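Local coordinates for protein FOKI restriction endonuclease (Planomicrobium okeanokoites, PDB 2FOK) that recognises a specific DNA sequence and cleaves the DNA at a distance from it, as a metal-dependent type IIS restriction endonuclease, at residues A[526-529]-A[530-534]; A[566-569]-A[570-574]. One frame throughout, in Å; residues are numbered along the deposited sequence.

Interaction 1 of 2, residues A[526-529]-A[530-534]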
# COMPACT_ATOMS: atom_id res chain seq x y z
N GLY A 526 -19.72 -7.36 22.87
CA GLY A 526 -20.95 -6.67 23.21
C GLY A 526 -22.20 -7.49 22.93
O GLY A 526 -22.13 -8.72 22.80
N ASN A 527 -23.34 -6.82 22.84
CA ASN A 527 -24.59 -7.54 22.58
C ASN A 527 -24.96 -7.60 21.10
O ASN A 527 -26.09 -7.29 20.72
CB ASN A 527 -25.74 -6.93 23.39
CG ASN A 527 -26.86 -7.94 23.67
OD1 ASN A 527 -27.82 -7.64 24.38
ND2 ASN A 527 -26.74 -9.15 23.10
N TYR A 528 -24.00 -7.99 20.27
CA TYR A 528 -24.24 -8.10 18.84
C TYR A 528 -25.30 -9.18 18.58
O TYR A 528 -26.07 -9.09 17.61
CB TYR A 528 -22.93 -8.46 18.12
CG TYR A 528 -22.32 -9.75 18.62
CD1 TYR A 528 -22.83 -11.00 18.23
CD2 TYR A 528 -21.24 -9.74 19.50
CE1 TYR A 528 -22.30 -12.18 18.71
CE2 TYR A 528 -20.69 -10.92 19.98
CZ TYR A 528 -21.22 -12.14 19.59
OH TYR A 528 -20.68 -13.32 20.07
N LYS A 529 -25.35 -10.18 19.45
CA LYS A 529 -26.31 -11.28 19.32
C LYS A 529 -27.76 -10.78 19.33
O LYS A 529 -28.58 -11.24 18.53
CB LYS A 529 -26.10 -12.30 20.43
CG LYS A 529 -26.41 -13.75 20.05
CD LYS A 529 -26.31 -14.68 21.27
CE LYS A 529 -27.00 -16.04 21.03
NZ LYS A 529 -27.99 -16.01 19.92
N ALA A 530 -28.07 -9.86 20.24
CA ALA A 530 -29.41 -9.32 20.35
C ALA A 530 -29.84 -8.72 19.02
O ALA A 530 -31.03 -8.71 18.68
CB ALA A 530 -29.47 -8.27 21.44
N GLN A 531 -28.87 -8.21 18.26
CA GLN A 531 -29.14 -7.62 16.94
C GLN A 531 -29.50 -8.72 15.96
O GLN A 531 -30.40 -8.57 15.15
CB GLN A 531 -27.91 -6.87 16.42
CG GLN A 531 -27.62 -5.54 17.13
CD GLN A 531 -28.75 -4.55 16.96
OE1 GLN A 531 -29.10 -4.18 15.85
NE2 GLN A 531 -29.32 -4.10 18.07
N LEU A 532 -28.76 -9.83 16.05
CA LEU A 532 -28.97 -10.99 15.19
C LEU A 532 -30.33 -11.62 15.49
O LEU A 532 -31.05 -12.03 14.58
CB LEU A 532 -27.87 -12.03 15.45
CG LEU A 532 -26.62 -12.16 14.57
CD1 LEU A 532 -26.36 -10.89 13.77
CD2 LEU A 532 -25.44 -12.50 15.46
N THR A 533 -30.68 -11.68 16.77
CA THR A 533 -31.97 -12.26 17.17
C THR A 533 -33.13 -11.45 16.61
O THR A 533 -34.15 -12.01 16.19
CB THR A 533 -32.07 -12.32 18.71
OG1 THR A 533 -31.07 -13.21 19.21
CG2 THR A 533 -33.44 -12.82 19.15
N ARG A 534 -32.97 -10.14 16.59
CA ARG A 534 -33.99 -9.24 16.09
C ARG A 534 -34.14 -9.29 14.58
O ARG A 534 -35.25 -9.28 14.06
CB ARG A 534 -33.69 -7.81 16.54
CG ARG A 534 -34.69 -6.77 16.09
CD ARG A 534 -34.33 -5.41 16.65
NE ARG A 534 -33.12 -4.84 16.06
CZ ARG A 534 -33.04 -4.34 14.82
NH1 ARG A 534 -34.11 -4.34 14.04
NH2 ARG A 534 -31.90 -3.82 14.38

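Interaction 2 of 2, residues A[566-569]-A[570-574]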
# COMPACT_ATOMS: atom_id res chain seq x y z
N GLU A 566 -21.52 -26.87 2.79
CA GLU A 566 -22.81 -27.26 3.37
C GLU A 566 -22.69 -27.23 4.89
O GLU A 566 -23.68 -27.16 5.62
CB GLU A 566 -23.22 -28.66 2.92
CG GLU A 566 -24.22 -29.40 3.85
CD GLU A 566 -25.64 -28.85 3.79
OE1 GLU A 566 -25.93 -27.98 2.94
OE2 GLU A 566 -26.48 -29.29 4.59
N GLU A 567 -21.45 -27.30 5.36
CA GLU A 567 -21.18 -27.26 6.78
C GLU A 567 -21.18 -25.82 7.25
O GLU A 567 -21.50 -25.54 8.40
CB GLU A 567 -19.85 -27.94 7.07
CG GLU A 567 -19.90 -29.43 6.79
CD GLU A 567 -18.68 -30.17 7.28
OE1 GLU A 567 -17.57 -29.84 6.84
OE2 GLU A 567 -18.84 -31.07 8.12
N VAL A 568 -20.85 -24.91 6.34
CA VAL A 568 -20.83 -23.47 6.61
C VAL A 568 -22.29 -23.03 6.74
O VAL A 568 -22.66 -22.30 7.66
CB VAL A 568 -20.17 -22.68 5.44
CG1 VAL A 568 -20.40 -21.18 5.60
CG2 VAL A 568 -18.68 -22.97 5.40
N ARG A 569 -23.11 -23.48 5.79
CA ARG A 569 -24.54 -23.19 5.77
C ARG A 569 -25.11 -23.31 7.17
O ARG A 569 -25.74 -22.40 7.68
CB ARG A 569 -25.25 -24.18 4.84
CG ARG A 569 -26.62 -23.74 4.34
CD ARG A 569 -27.47 -24.94 3.92
NE ARG A 569 -28.54 -25.21 4.88
CZ ARG A 569 -28.93 -26.42 5.26
NH1 ARG A 569 -28.36 -27.51 4.77
NH2 ARG A 569 -29.89 -26.55 6.16
N ARG A 570 -24.86 -24.46 7.80
CA ARG A 570 -25.35 -24.74 9.14
C ARG A 570 -24.68 -23.93 10.24
O ARG A 570 -25.05 -24.04 11.41
CB ARG A 570 -25.18 -26.24 9.47
CG ARG A 570 -25.51 -27.20 8.34
CD ARG A 570 -25.31 -28.64 8.80
NE ARG A 570 -24.73 -29.50 7.76
CZ ARG A 570 -23.67 -30.30 7.93
NH1 ARG A 570 -23.05 -30.38 9.11
NH2 ARG A 570 -23.23 -31.04 6.92
N LYS A 571 -23.70 -23.11 9.88
CA LYS A 571 -23.00 -22.31 10.88
C LYS A 571 -23.80 -21.07 11.25
O LYS A 571 -23.67 -20.54 12.35
CB LYS A 571 -21.62 -21.90 10.36
CG LYS A 571 -20.58 -22.98 10.47
CD LYS A 571 -20.61 -23.67 11.82
CE LYS A 571 -19.38 -24.52 12.03
NZ LYS A 571 -18.55 -24.02 13.16
N PHE A 572 -24.62 -20.61 10.31
CA PHE A 572 -25.47 -19.45 10.55
C PHE A 572 -26.54 -19.85 11.56
O PHE A 572 -27.59 -20.39 11.22
CB PHE A 572 -26.07 -19.00 9.23
CG PHE A 572 -25.04 -18.40 8.30
CD1 PHE A 572 -24.32 -19.22 7.43
CD2 PHE A 572 -24.78 -17.03 8.30
CE1 PHE A 572 -23.34 -18.67 6.58
CE2 PHE A 572 -23.82 -16.47 7.46
CZ PHE A 572 -23.09 -17.29 6.60
N ASN A 573 -26.25 -19.59 12.82
CA ASN A 573 -27.14 -19.93 13.92
C ASN A 573 -27.59 -18.70 14.70
O ASN A 573 -28.13 -18.82 15.80
CB ASN A 573 -26.42 -20.91 14.85
CG ASN A 573 -27.36 -21.66 15.75
OD1 ASN A 573 -28.56 -21.77 15.46
ND2 ASN A 573 -26.84 -22.18 16.86
N ASN A 574 -27.38 -17.52 14.11
CA ASN A 574 -27.74 -16.26 14.74
C ASN A 574 -26.82 -15.97 15.94
O ASN A 574 -27.24 -15.48 16.99
CB ASN A 574 -29.22 -16.27 15.16
CG ASN A 574 -30.17 -16.48 13.98
OD1 ASN A 574 -30.14 -15.74 13.00
ND2 ASN A 574 -31.03 -17.49 14.08
O HOH W 1 -28.64 -22.21 8.47

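Interaction 1 of 2, residues A[526-529]-A[530-534]
Thr533 N and Leu532 N reach back one turn along helix 528-539 and take up two of its carbonyl oxygens. Lys529 O accepts the amide of Thr533 at 2.8 Å from N to O, with an N-H...O angle of 158° and the donor almost in line with the carbonyl bond. Thr533 OG1, beside its own backbone N at chi1 -65°, also lies 3.2 Å from Lys529 O. Tyr528 O is shared: Leu532 N approaches in the carbonyl plane at 3.2 Å, whereas Gln531 N makes a weak, bent bond. Another weak bond joins Ala530 N to Asn527 O. This turn belongs to helix 528-539, the crossover helix of the beta-alpha-beta unit formed with strands 515-521 and 542-547 of the cleavage domain. On its inner side Leu532 CD2 meets the edge of the Tyr528 ring, 4.1 Å from CD1, and both side chains pack on Val545 and Leu477. One turn along, Arg534 NH2 donates to Gln531 OE1 (3.2 Å, 164°), the oxygen lying in the guanidinium plane. Lys529 NZ probably finds its partner in Asn574 O, beyond this helix.

Interaction 2 of 2, residues A[566-569]-A[570-574]
The C-terminal end of helix 565-569 runs into a type I beta turn, Arg569 to Phe572, that leads the chain toward strand 575-576 at the edge of the cleavage-domain sheet. Lys571 N donates to Val568 O over a short 2.6 Å, approaching from above the carbonyl plane. Across the turn itself, Phe572 N makes a weak bond of 3.4 Å to Arg569 O. Arg569 O also accepts from a water 3.0 Å away, which reaches Phe572 O weakly. Arg569 O further lies in the plane of the Phe572 ring, at its edge, while Val568 CG1 packs alongside Phe572 CE1 at 4.0 Å; the ring continues onto Leu518 and Ala544, on strands 515-521 and 542-547. Outside, Glu566 is set between two arginines. Arg569 NH1 donates to Glu566 OE1 on its syn side and lies 2.6 Å from Glu566 OE2 in the same salt bridge, and Arg569 NE has a second acidic partner in Glu514. Arg570 NE adds a long salt bridge to Glu566 OE2 (3.6 Å), its guanidinium plane turned 60° from the carboxylate. A bend at chi3 (-142°) helps bring that guanidinium back over the helix, where Glu567 CA lies over one face. Glu566 thus takes both arginines into one salt-bridge network, at a helix end that runs into a type I turn.

How the interactions relate
Both contacts belong to the cleavage domain, their centres about 17 Å apart. Interaction 1 comes first along the chain, in the helix crossing from strand 515-521 to strand 542-547; interaction 2 follows helix 548-560 and delivers the chain to strand 575-576, parallel to 542-547. They meet directly at Asn574: its O lies 3.1 Å from Lys529 NZ in a probable hydrogen bond, and Asn574 C packs 3.8 Å from Leu532 CD2. Asn574 also bonds to Gly543, so the segment between the type I turn and strand 575-576 is tied to the crossover helix and to strand 542-547, joining the C-terminal edge strand to the PD-(D/E)XK-type core.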